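Local structure of inositol-1-monophosphatase (Nostoc sp., 5ZHH) at residues S105-I119 / S212-E224. The protein probably hydrolyses inositol monophosphates to inositol and phosphate. Numbering follows the deposited sequence.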
loop_
_atom_site.group_PDB
_atom_site.type_symbol
_atom_site.label_atom_id
_atom_site.label_comp_id
_atom_site.label_asym_id
_atom_site.label_seq_id
_atom_site.Cartn_x
_atom_site.Cartn_y
_atom_site.Cartn_z
ATOM N N SER A 105 15.732 0.921 -14.064
ATOM C CA SER A 105 15.348 1.029 -15.469
ATOM C C SER A 105 16.032 -0.092 -16.238
ATOM O O SER A 105 17.259 -0.214 -16.192
ATOM C CB SER A 105 15.736 2.398 -16.047
ATOM O OG SER A 105 15.342 2.521 -17.406
ATOM N N ILE A 106 15.240 -0.903 -16.942
ATOM C CA ILE A 106 15.742 -2.050 -17.698
ATOM C C ILE A 106 15.167 -1.970 -19.105
ATOM O O ILE A 106 13.970 -2.208 -19.304
ATOM C CB ILE A 106 15.363 -3.381 -17.035
ATOM C CG1 ILE A 106 15.945 -3.449 -15.621
ATOM C CG2 ILE A 106 15.844 -4.549 -17.880
ATOM C CD1 ILE A 106 15.563 -4.702 -14.863
ATOM N N GLY A 107 16.008 -1.650 -20.081
ATOM C CA GLY A 107 15.574 -1.531 -21.458
ATOM C C GLY A 107 16.357 -2.470 -22.352
ATOM O O GLY A 107 17.517 -2.786 -22.084
ATOM N N LEU A 108 15.708 -2.926 -23.417
ATOM C CA LEU A 108 16.348 -3.803 -24.387
ATOM C C LEU A 108 16.369 -3.101 -25.732
ATOM O O LEU A 108 15.317 -2.691 -26.238
ATOM C CB LEU A 108 15.630 -5.152 -24.492
ATOM C CG LEU A 108 16.149 -6.039 -25.634
ATOM C CD1 LEU A 108 17.617 -6.392 -25.412
ATOM C CD2 LEU A 108 15.312 -7.314 -25.775
ATOM N N LEU A 109 17.567 -2.969 -26.301
ATOM C CA LEU A 109 17.768 -2.499 -27.664
ATOM C C LEU A 109 17.887 -3.706 -28.588
ATOM O O LEU A 109 18.699 -4.607 -28.342
ATOM C CB LEU A 109 19.031 -1.637 -27.775
ATOM C CG LEU A 109 19.135 -0.344 -26.965
ATOM C CD1 LEU A 109 20.596 0.043 -26.779
ATOM C CD2 LEU A 109 18.374 0.789 -27.655
ATOM N N ILE A 110 17.066 -3.735 -29.629
ATOM C CA ILE A 110 17.159 -4.747 -30.673
ATOM C C ILE A 110 17.655 -4.046 -31.931
ATOM O O ILE A 110 16.967 -3.173 -32.483
ATOM C CB ILE A 110 15.827 -5.470 -30.899
ATOM C CG1 ILE A 110 15.392 -6.141 -29.593
ATOM C CG2 ILE A 110 15.960 -6.489 -32.027
ATOM C CD1 ILE A 110 14.067 -6.874 -29.670
ATOM N N ASN A 111 18.868 -4.402 -32.358
ATOM C CA ASN A 111 19.546 -3.722 -33.458
ATOM C C ASN A 111 19.601 -2.218 -33.198
ATOM O O ASN A 111 19.393 -1.398 -34.095
ATOM C CB ASN A 111 18.870 -4.039 -34.794
ATOM C CG ASN A 111 18.934 -5.521 -35.144
ATOM O OD1 ASN A 111 19.965 -6.172 -34.970
ATOM N ND2 ASN A 111 17.815 -6.067 -35.605
ATOM N N GLY A 112 19.897 -1.859 -31.948
ATOM C CA GLY A 112 20.043 -0.476 -31.540
ATOM C C GLY A 112 18.769 0.316 -31.367
ATOM O O GLY A 112 18.835 1.539 -31.217
ATOM N N VAL A 113 17.600 -0.341 -31.372
ATOM C CA VAL A 113 16.312 0.327 -31.279
ATOM C C VAL A 113 15.632 -0.114 -29.997
ATOM O O VAL A 113 15.536 -1.314 -29.734
ATOM C CB VAL A 113 15.406 0.017 -32.493
ATOM C CG1 VAL A 113 14.086 0.770 -32.367
ATOM C CG2 VAL A 113 16.120 0.388 -33.788
ATOM N N PRO A 114 15.138 0.812 -29.167
ATOM C CA PRO A 114 14.422 0.413 -27.944
ATOM C C PRO A 114 13.151 -0.363 -28.264
ATOM O O PRO A 114 12.291 0.105 -29.013
ATOM C CB PRO A 114 14.105 1.753 -27.267
ATOM C CG PRO A 114 15.107 2.732 -27.849
ATOM C CD PRO A 114 15.318 2.272 -29.265
ATOM N N GLN A 115 13.032 -1.560 -27.688
ATOM C CA GLN A 115 11.890 -2.427 -27.967
ATOM C C GLN A 115 11.226 -3.014 -26.732
ATOM O O GLN A 115 10.067 -3.445 -26.833
ATOM C CB GLN A 115 12.308 -3.581 -28.890
ATOM C CG GLN A 115 12.651 -3.154 -30.308
ATOM C CD GLN A 115 11.424 -2.796 -31.132
ATOM O OE1 GLN A 115 10.816 -3.657 -31.767
ATOM N NE2 GLN A 115 11.063 -1.519 -31.135
ATOM N N VAL A 116 11.914 -3.094 -25.596
ATOM C CA VAL A 116 11.333 -3.579 -24.348
ATOM C C VAL A 116 11.772 -2.652 -23.230
ATOM O O VAL A 116 12.950 -2.292 -23.139
ATOM C CB VAL A 116 11.756 -5.027 -24.024
ATOM C CG1 VAL A 116 11.131 -5.478 -22.710
ATOM C CG2 VAL A 116 11.376 -5.969 -25.155
ATOM N N GLY A 117 10.832 -2.285 -22.363
ATOM C CA GLY A 117 11.175 -1.402 -21.268
ATOM C C GLY A 117 10.412 -1.676 -19.991
ATOM O O GLY A 117 9.191 -1.859 -20.009
ATOM N N VAL A 118 11.132 -1.725 -18.875
ATOM C CA VAL A 118 10.528 -1.809 -17.553
ATOM C C VAL A 118 11.170 -0.757 -16.665
ATOM O O VAL A 118 12.401 -0.660 -16.599
ATOM C CB VAL A 118 10.678 -3.208 -16.921
ATOM C CG1 VAL A 118 10.054 -3.205 -15.545
ATOM C CG2 VAL A 118 10.007 -4.270 -17.795
ATOM N N ILE A 119 10.337 0.032 -15.991
ATOM C CA ILE A 119 10.783 1.046 -15.043
ATOM C C ILE A 119 10.005 0.834 -13.757
ATOM O O ILE A 119 8.768 0.850 -13.769
ATOM C CB ILE A 119 10.567 2.467 -15.589
ATOM C CG1 ILE A 119 11.404 2.659 -16.852
ATOM C CG2 ILE A 119 10.920 3.522 -14.541
ATOM C CD1 ILE A 119 11.011 3.895 -17.671
ATOM N N SER A 212 22.240 9.448 -20.591
ATOM C CA SER A 212 22.913 8.221 -20.973
ATOM C C SER A 212 21.904 7.197 -21.470
ATOM O O SER A 212 20.714 7.277 -21.148
ATOM C CB SER A 212 23.686 7.649 -19.778
ATOM O OG SER A 212 24.689 8.555 -19.349
ATOM N N PRO A 213 22.344 6.212 -22.262
ATOM C CA PRO A 213 21.382 5.241 -22.808
ATOM C C PRO A 213 20.576 4.520 -21.746
ATOM O O PRO A 213 19.354 4.377 -21.891
ATOM C CB PRO A 213 22.278 4.270 -23.589
ATOM C CG PRO A 213 23.475 5.075 -23.951
ATOM C CD PRO A 213 23.703 6.001 -22.791
ATOM N N TRP A 214 21.216 4.094 -20.655
ATOM C CA TRP A 214 20.479 3.358 -19.637
ATOM C C TRP A 214 19.432 4.224 -18.948
ATOM O O TRP A 214 18.499 3.682 -18.352
ATOM C CB TRP A 214 21.445 2.781 -18.602
ATOM C CG TRP A 214 22.492 3.749 -18.176
ATOM C CD1 TRP A 214 22.388 4.699 -17.199
ATOM C CD2 TRP A 214 23.818 3.857 -18.702
ATOM N NE1 TRP A 214 23.567 5.401 -17.096
ATOM C CE2 TRP A 214 24.461 4.899 -18.005
ATOM C CE3 TRP A 214 24.521 3.175 -19.700
ATOM C CZ2 TRP A 214 25.775 5.279 -18.277
ATOM C CZ3 TRP A 214 25.822 3.548 -19.967
ATOM C CH2 TRP A 214 26.438 4.592 -19.257
ATOM N N ASP A 215 19.544 5.551 -19.051
ATOM C CA ASP A 215 18.524 6.432 -18.489
ATOM C C ASP A 215 17.236 6.424 -19.304
ATOM O O ASP A 215 16.166 6.714 -18.755
ATOM C CB ASP A 215 19.020 7.884 -18.407
ATOM C CG ASP A 215 20.183 8.082 -17.436
ATOM O OD1 ASP A 215 20.277 7.350 -16.427
ATOM O OD2 ASP A 215 20.978 9.024 -17.681
ATOM N N VAL A 216 17.305 6.158 -20.609
ATOM C CA VAL A 216 16.189 6.489 -21.488
ATOM C C VAL A 216 15.646 5.309 -22.288
ATOM O O VAL A 216 14.497 5.388 -22.753
ATOM C CB VAL A 216 16.558 7.645 -22.445
ATOM C CG1 VAL A 216 16.974 8.885 -21.656
ATOM C CG2 VAL A 216 17.658 7.226 -23.407
ATOM N N VAL A 217 16.404 4.228 -22.487
ATOM C CA VAL A 217 15.980 3.192 -23.432
ATOM C C VAL A 217 14.634 2.600 -23.018
ATOM O O VAL A 217 13.705 2.504 -23.828
ATOM C CB VAL A 217 17.063 2.104 -23.567
ATOM C CG1 VAL A 217 16.487 0.851 -24.232
ATOM C CG2 VAL A 217 18.236 2.636 -24.373
ATOM N N ALA A 218 14.496 2.221 -21.743
ATOM C CA ALA A 218 13.230 1.645 -21.288
ATOM C C ALA A 218 12.084 2.640 -21.432
ATOM O O ALA A 218 10.995 2.281 -21.899
ATOM C CB ALA A 218 13.346 1.184 -19.838
ATOM N N GLY A 219 12.321 3.902 -21.056
ATOM C CA GLY A 219 11.270 4.903 -21.116
ATOM C C GLY A 219 10.857 5.257 -22.528
ATOM O O GLY A 219 9.699 5.613 -22.765
ATOM N N VAL A 220 11.783 5.163 -23.482
ATOM C CA VAL A 220 11.466 5.537 -24.859
ATOM C C VAL A 220 10.404 4.606 -25.435
ATOM O O VAL A 220 9.403 5.060 -26.005
ATOM C CB VAL A 220 12.742 5.563 -25.721
ATOM C CG1 VAL A 220 12.389 5.543 -27.200
ATOM C CG2 VAL A 220 13.570 6.815 -25.401
ATOM N N ILE A 221 10.593 3.290 -25.289
ATOM C CA ILE A 221 9.614 2.365 -25.858
ATOM C C ILE A 221 8.312 2.411 -25.066
ATOM O O ILE A 221 7.220 2.332 -25.642
ATOM C CB ILE A 221 10.188 0.934 -25.953
ATOM C CG1 ILE A 221 9.163 -0.009 -26.590
ATOM C CG2 ILE A 221 10.602 0.390 -24.592
ATOM C CD1 ILE A 221 8.755 0.381 -28.010
ATOM N N LEU A 222 8.403 2.566 -23.740
ATOM C CA LEU A 222 7.211 2.760 -22.919
ATOM C C LEU A 222 6.381 3.928 -23.427
ATOM O O LEU A 222 5.165 3.811 -23.615
ATOM C CB LEU A 222 7.614 3.010 -21.466
ATOM C CG LEU A 222 6.456 3.190 -20.486
ATOM C CD1 LEU A 222 5.813 1.826 -20.193
ATOM C CD2 LEU A 222 6.920 3.859 -19.196
ATOM N N LEU A 223 7.035 5.068 -23.662
ATOM C CA LEU A 223 6.312 6.256 -24.094
ATOM C C LEU A 223 5.729 6.056 -25.485
ATOM O O LEU A 223 4.576 6.421 -25.741
ATOM C CB LEU A 223 7.246 7.470 -24.066
ATOM C CG LEU A 223 6.685 8.772 -24.633
ATOM C CD1 LEU A 223 5.403 9.120 -23.914
ATOM C CD2 LEU A 223 7.697 9.901 -24.467
ATOM N N GLU A 224 6.502 5.458 -26.394
ATOM C CA GLU A 224 5.991 5.223 -27.740
ATOM C C GLU A 224 4.791 4.284 -27.731
ATOM O O GLU A 224 3.797 4.532 -28.425
ATOM C CB GLU A 224 7.104 4.678 -28.635
ATOM C CG GLU A 224 8.194 5.718 -28.924
ATOM C CD GLU A 224 9.321 5.158 -29.770
ATOM O OE1 GLU A 224 9.925 5.929 -30.539
ATOM O OE2 GLU A 224 9.592 3.943 -29.681
HETATM O O HOH W 1 14.459 4.675 -19.176
HETATM O O HOH W 2 17.025 1.623 -19.530
HETATM O O HOH W 3 11.803 2.775 -30.295
#
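Ile221 lies over the faces of two strand peptide groups: its CG1 stands 3.6 Å from Gln115 C, and its CG2 is 3.5 Å from Gly117 N. With CG1 anti to the backbone N (chi1 -178°), the two branches spread along the strand rather than both lying over one peptide. The Gln115 amide turns back within the classic beta bulge opposite Leu108, NE2 bonding to Pro114 O from above the carbonyl plane. Were Ile221 cut back to alanine, a gap would probably open over the peptides from Gln115 to Gly117. Helix 213-224 crosses the hairpin at 76° to strand 105-110, and Ala218 CB settles 3.7 Å from Gly117 CA; at Gly107 and Gly117 the backbone runs so near the helix that no room is left for a CB. Pro114 CB lies 3.5 Å from Val217 O, its CG against Val220 CG1. Val217 CG2 meets Leu109 CD2 at 3.8 Å, the side chains crossing at about a right angle. Where the helix kinks, one water links Ser105 OG to Asp215 O and accepts from Gly219 N; another links Ser105 OG to Trp214 O. Apolar packing thus joins helix to sheet, while water serves polar groups beside Asp215, whose closeness to Asp87 and Asp90 is consistent with this family's metal site.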